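Acid phosphatase (Bacillus anthracis, PDB 2I34) probably hydrolyses phosphate monoesters at acid pH, as a magnesium-dependent acid phosphatase of the HAD superfamily. Local coordinates at residues 58-63 with 116-121; 64-69 with 120-125. All coordinates share one frame; numbering follows the deposited sequence.

Interaction 1: 58-63 with 116-121; sequences KKPAIV and KGVDIY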
# COMPACT_ATOMS: atom_id res chain seq x y z
N LYS A 58 8.21 18.82 -24.99
CA LYS A 58 9.56 18.27 -25.01
C LYS A 58 9.49 16.75 -25.03
O LYS A 58 8.43 16.18 -24.81
CB LYS A 58 10.34 18.71 -23.76
CG LYS A 58 10.58 20.21 -23.62
CD LYS A 58 11.13 20.52 -22.23
CE LYS A 58 11.42 22.00 -22.05
NZ LYS A 58 12.04 22.30 -20.71
N LYS A 59 10.63 16.11 -25.23
CA LYS A 59 10.70 14.66 -25.26
C LYS A 59 10.13 14.09 -23.97
O LYS A 59 10.48 14.55 -22.87
CB LYS A 59 12.15 14.21 -25.45
CG LYS A 59 12.35 12.69 -25.56
CD LYS A 59 13.81 12.36 -25.84
CE LYS A 59 13.96 10.97 -26.45
NZ LYS A 59 13.20 9.95 -25.68
N PRO A 60 9.25 13.08 -24.08
CA PRO A 60 8.69 12.50 -22.86
C PRO A 60 9.71 11.73 -22.00
O PRO A 60 10.61 11.06 -22.53
CB PRO A 60 7.59 11.57 -23.39
CG PRO A 60 7.97 11.24 -24.72
CD PRO A 60 8.74 12.42 -25.28
N ALA A 61 9.58 11.89 -20.68
CA ALA A 61 10.29 11.04 -19.71
C ALA A 61 9.39 10.58 -18.57
O ALA A 61 8.34 11.18 -18.31
CB ALA A 61 11.51 11.76 -19.14
N ILE A 62 9.79 9.49 -17.94
CA ILE A 62 9.25 9.11 -16.63
C ILE A 62 10.39 9.08 -15.63
O ILE A 62 11.55 8.86 -16.00
CB ILE A 62 8.52 7.76 -16.65
CG1 ILE A 62 9.47 6.62 -17.05
CG2 ILE A 62 7.30 7.83 -17.57
CD1 ILE A 62 8.92 5.24 -16.76
N VAL A 63 10.05 9.30 -14.36
CA VAL A 63 11.00 9.30 -13.26
C VAL A 63 10.54 8.24 -12.25
O VAL A 63 9.36 8.20 -11.88
CB VAL A 63 11.09 10.70 -12.59
CG1 VAL A 63 11.78 10.65 -11.24
CG2 VAL A 63 11.78 11.72 -13.52
N LYS A 116 8.35 2.37 -26.30
CA LYS A 116 7.61 3.53 -26.80
C LYS A 116 8.51 4.73 -27.08
O LYS A 116 8.04 5.78 -27.52
CB LYS A 116 6.51 3.91 -25.79
CG LYS A 116 5.38 2.89 -25.70
CD LYS A 116 4.68 2.74 -27.06
CE LYS A 116 3.32 2.10 -26.95
NZ LYS A 116 2.40 2.62 -28.00
N GLY A 117 9.81 4.57 -26.86
CA GLY A 117 10.77 5.63 -27.11
C GLY A 117 10.88 6.63 -25.98
O GLY A 117 11.51 7.67 -26.14
N VAL A 118 10.30 6.30 -24.82
CA VAL A 118 10.27 7.23 -23.69
C VAL A 118 11.54 7.03 -22.84
O VAL A 118 11.84 5.92 -22.45
CB VAL A 118 8.97 7.03 -22.86
CG1 VAL A 118 8.96 7.91 -21.61
CG2 VAL A 118 7.75 7.31 -23.71
N ASP A 119 12.25 8.13 -22.55
CA ASP A 119 13.37 8.12 -21.60
C ASP A 119 12.93 7.87 -20.15
O ASP A 119 11.91 8.38 -19.69
CB ASP A 119 14.17 9.43 -21.66
CG ASP A 119 15.10 9.49 -22.84
OD1 ASP A 119 15.59 8.43 -23.29
OD2 ASP A 119 15.37 10.61 -23.32
N ILE A 120 13.73 7.08 -19.44
CA ILE A 120 13.50 6.72 -18.05
C ILE A 120 14.65 7.29 -17.23
O ILE A 120 15.81 7.13 -17.61
CB ILE A 120 13.55 5.20 -17.85
CG1 ILE A 120 12.42 4.50 -18.61
CG2 ILE A 120 13.52 4.85 -16.36
CD1 ILE A 120 12.78 3.07 -19.04
N TYR A 121 14.32 7.92 -16.11
CA TYR A 121 15.35 8.37 -15.15
C TYR A 121 15.07 7.78 -13.78
O TYR A 121 13.98 7.93 -13.22
CB TYR A 121 15.44 9.90 -15.10
CG TYR A 121 15.87 10.42 -16.44
CD1 TYR A 121 17.23 10.48 -16.77
CD2 TYR A 121 14.93 10.76 -17.41
CE1 TYR A 121 17.63 10.90 -18.03
CE2 TYR A 121 15.34 11.21 -18.68
CZ TYR A 121 16.68 11.26 -18.98
OH TYR A 121 17.09 11.67 -20.24
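Ile62 pairs in parallel with Ile120 at the tight end of this contact, and two backbone bonds of ordinary length set the register. Ile62 N donates to Asp119 O at 3.0 Å, and Ile62 O accepts Tyr121 N at 2.9 Å. On one face of the sheet Ile62 and Ile120 lie side by side, pointing the same way. The torsion chi1 of 61° sets Ile62 CG1 between its own N and carbonyl carbon, from where it meets Ile120 CG1 at 4.0 Å; helix 106-115 packs against both isoleucines. On the face of Ala61, Asp119 and Tyr121, the CB of Ala61 sits in the plane of the Tyr121 ring, at its edge, 3.9 Å from CE2. These are neighbouring strands of the parallel sheet of a Rossmann-like HAD domain; the long connection between them, with other helices and two short strands inserted, returns through helix 106-115 and completes a beta-alpha-beta crossover. That helix ends in a Schellman motif, with Gly117 at positive phi.

Toward the start of both strands the pairing slackens: the bond from Asp119 N to Pro60 O is weak, 3.4 Å long and bent to 137°. Beyond it, exposed Lys59 takes over with its side chain. The chain runs extended until chi4 (-48°) turns NZ onto Gly117 O at 2.9 Å, nearly in line with the carbonyl. The same amine makes a long salt bridge to Asp119 OD2 (3.3 Å), an oxygen that is also hydrogen-bonded to His172 NE2. On the other side, that of Ile62, Pro60 CG and Val118 CG2 touch at 4.1 Å, with Leu52 of helix 31-54 against both side chains.

Interaction 2: 64-69 with 120-125; sequences LDLDET and IYYISN. With MG (magnesium ion), chain C; WO4 (tungstate(VI)ion), chain D.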
# COMPACT_ATOMS: atom_id res chain seq x y z
N LEU A 64 11.48 7.40 -11.82
CA LEU A 64 11.23 6.45 -10.76
C LEU A 64 12.32 6.52 -9.71
O LEU A 64 13.51 6.63 -10.02
CB LEU A 64 11.19 5.01 -11.30
CG LEU A 64 10.34 4.74 -12.54
CD1 LEU A 64 11.18 4.80 -13.81
CD2 LEU A 64 9.61 3.40 -12.39
N ASP A 65 11.87 6.45 -8.46
CA ASP A 65 12.71 6.04 -7.34
C ASP A 65 13.17 4.59 -7.54
O ASP A 65 12.54 3.85 -8.30
CB ASP A 65 11.89 6.13 -6.06
CG ASP A 65 12.63 5.62 -4.87
OD1 ASP A 65 13.69 6.20 -4.57
OD2 ASP A 65 12.16 4.63 -4.23
N LEU A 66 14.26 4.18 -6.87
CA LEU A 66 14.70 2.77 -6.90
C LEU A 66 14.25 1.89 -5.73
O LEU A 66 13.51 0.93 -5.93
CB LEU A 66 16.22 2.66 -7.09
CG LEU A 66 16.72 2.98 -8.50
CD1 LEU A 66 18.25 2.93 -8.58
CD2 LEU A 66 16.11 2.01 -9.51
N ASP A 67 14.73 2.19 -4.53
CA ASP A 67 14.51 1.32 -3.37
C ASP A 67 13.05 1.33 -2.95
O ASP A 67 12.49 2.39 -2.66
CB ASP A 67 15.43 1.71 -2.20
CG ASP A 67 16.90 1.65 -2.59
OD1 ASP A 67 17.29 0.70 -3.32
OD2 ASP A 67 17.66 2.57 -2.25
N GLU A 68 12.45 0.14 -2.93
CA GLU A 68 11.04 -0.06 -2.61
C GLU A 68 10.09 0.52 -3.67
O GLU A 68 8.89 0.63 -3.44
CB GLU A 68 10.72 0.42 -1.19
CG GLU A 68 11.11 -0.61 -0.09
CD GLU A 68 12.51 -1.18 -0.27
OE1 GLU A 68 13.51 -0.48 0.01
OE2 GLU A 68 12.60 -2.35 -0.70
N THR A 69 10.64 0.84 -4.84
CA THR A 69 9.84 1.18 -6.01
C THR A 69 10.13 0.17 -7.14
O THR A 69 9.22 -0.49 -7.62
CB THR A 69 10.11 2.61 -6.46
OG1 THR A 69 9.75 3.49 -5.40
CG2 THR A 69 9.31 2.96 -7.68
N ILE A 120 13.73 7.08 -19.44
CA ILE A 120 13.50 6.72 -18.05
C ILE A 120 14.65 7.29 -17.23
O ILE A 120 15.81 7.13 -17.61
CB ILE A 120 13.55 5.20 -17.85
CG1 ILE A 120 12.42 4.50 -18.61
CG2 ILE A 120 13.52 4.85 -16.36
CD1 ILE A 120 12.78 3.07 -19.04
N TYR A 121 14.32 7.92 -16.11
CA TYR A 121 15.35 8.37 -15.15
C TYR A 121 15.07 7.78 -13.78
O TYR A 121 13.98 7.93 -13.22
CB TYR A 121 15.44 9.90 -15.10
CG TYR A 121 15.87 10.42 -16.44
CD1 TYR A 121 17.23 10.48 -16.77
CD2 TYR A 121 14.93 10.76 -17.41
CE1 TYR A 121 17.63 10.90 -18.03
CE2 TYR A 121 15.34 11.21 -18.68
CZ TYR A 121 16.68 11.26 -18.98
OH TYR A 121 17.09 11.67 -20.24
N TYR A 122 16.08 7.07 -13.28
CA TYR A 122 16.05 6.47 -11.96
C TYR A 122 16.69 7.48 -11.02
O TYR A 122 17.92 7.62 -10.97
CB TYR A 122 16.81 5.14 -11.96
CG TYR A 122 16.38 4.13 -13.00
CD1 TYR A 122 15.24 3.34 -12.79
CD2 TYR A 122 17.11 3.94 -14.17
CE1 TYR A 122 14.85 2.39 -13.72
CE2 TYR A 122 16.71 2.99 -15.13
CZ TYR A 122 15.57 2.21 -14.88
OH TYR A 122 15.14 1.24 -15.78
N ILE A 123 15.85 8.20 -10.31
CA ILE A 123 16.31 9.23 -9.42
C ILE A 123 16.20 8.64 -8.02
O ILE A 123 15.09 8.47 -7.51
CB ILE A 123 15.50 10.55 -9.58
CG1 ILE A 123 15.68 11.07 -11.01
CG2 ILE A 123 15.97 11.60 -8.58
CD1 ILE A 123 15.07 12.47 -11.26
N SER A 124 17.36 8.37 -7.42
CA SER A 124 17.49 7.58 -6.20
C SER A 124 18.46 8.24 -5.22
O SER A 124 19.48 8.81 -5.63
CB SER A 124 18.01 6.18 -6.56
OG SER A 124 18.36 5.43 -5.40
N ASN A 125 18.14 8.14 -3.93
CA ASN A 125 18.99 8.63 -2.87
C ASN A 125 20.05 7.65 -2.38
O ASN A 125 20.72 7.91 -1.40
CB ASN A 125 18.13 9.17 -1.72
CG ASN A 125 17.51 10.50 -2.06
OD1 ASN A 125 17.86 11.11 -3.08
ND2 ASN A 125 16.61 10.98 -1.22
MG MG C . 12.13 4.42 -2.20
W WO4 D . 15.49 5.64 -2.98
O1 WO4 D . 16.99 5.29 -1.66
O2 WO4 D . 13.84 4.80 -2.14
O3 WO4 D . 16.21 4.63 -4.54
O4 WO4 D . 15.50 7.66 -3.14
O HOH W 1 12.27 4.13 -0.10
O HOH W 2 11.74 6.47 -1.95
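Oxygen O3 of the tungstate is gripped from both segments: Asp67 N donates to it at 2.9 Å and nearly straight (169°), and Leu66 N adds a weak bond. Ser124 OG, its chi1 of 171° placing it anti to N, also donates, though its 2.4 Å is too short to be taken at face value. Asn125 N holds O4 at 2.8 Å. Asp65 divides its carboxylate, OD1 lying 2.5 Å from the tungsten and OD2 2.0 Å from the magnesium, which Asp67 O, tungstate O2, two waters and Asp180 also bind. Thr69 OG1 donates to the anti lone pair of OD2, a second-shell bond that helps fix the carboxylate's rotation. This matches the DxDx(T/V) signature of HAD phosphatases, in which the first aspartate is the nucleophile; Asp65 probably has that role, with tungstate in the place of phosphate. Asp67 OD1 is paired with Arg126.

Behind the site, Leu66 CD2 approaches the Tyr122 ring obliquely, 3.6 Å from CD1, and Leu64 CD1 is pressed tightly onto Ile120 CG2. Leu64 N and O continue the ladder to Tyr121 O and Ile123 N. In the sheet, strand 119-125 lies between strands 59-64 and 151-154, with Leu110 of helix 106-115 against Leu64, Ile120 and Tyr122.

How the interactions relate
Interactions 1 and 2 are consecutive lengths of one strand pair, 59-64 with 119-125, sharing Ile120 and Tyr121; their centres lie 14 Å apart. Tyr121 joins them through its backbone, its N serving the first and its O the second. Side chains meet at the junction too, Val63 CG1 packing on Ile123 CD1 at 3.8 Å. Interaction 1 is the end remote from the metal and tungstate site: its nearest approach, the Val63 side chain, is about 9 Å from the tungstate and about 11 Å from the magnesium. Interaction 2 is the C-terminal end, where the first strand breaks into the metal-binding loop while the second runs on to Ser124 and Asn125 beside the anion.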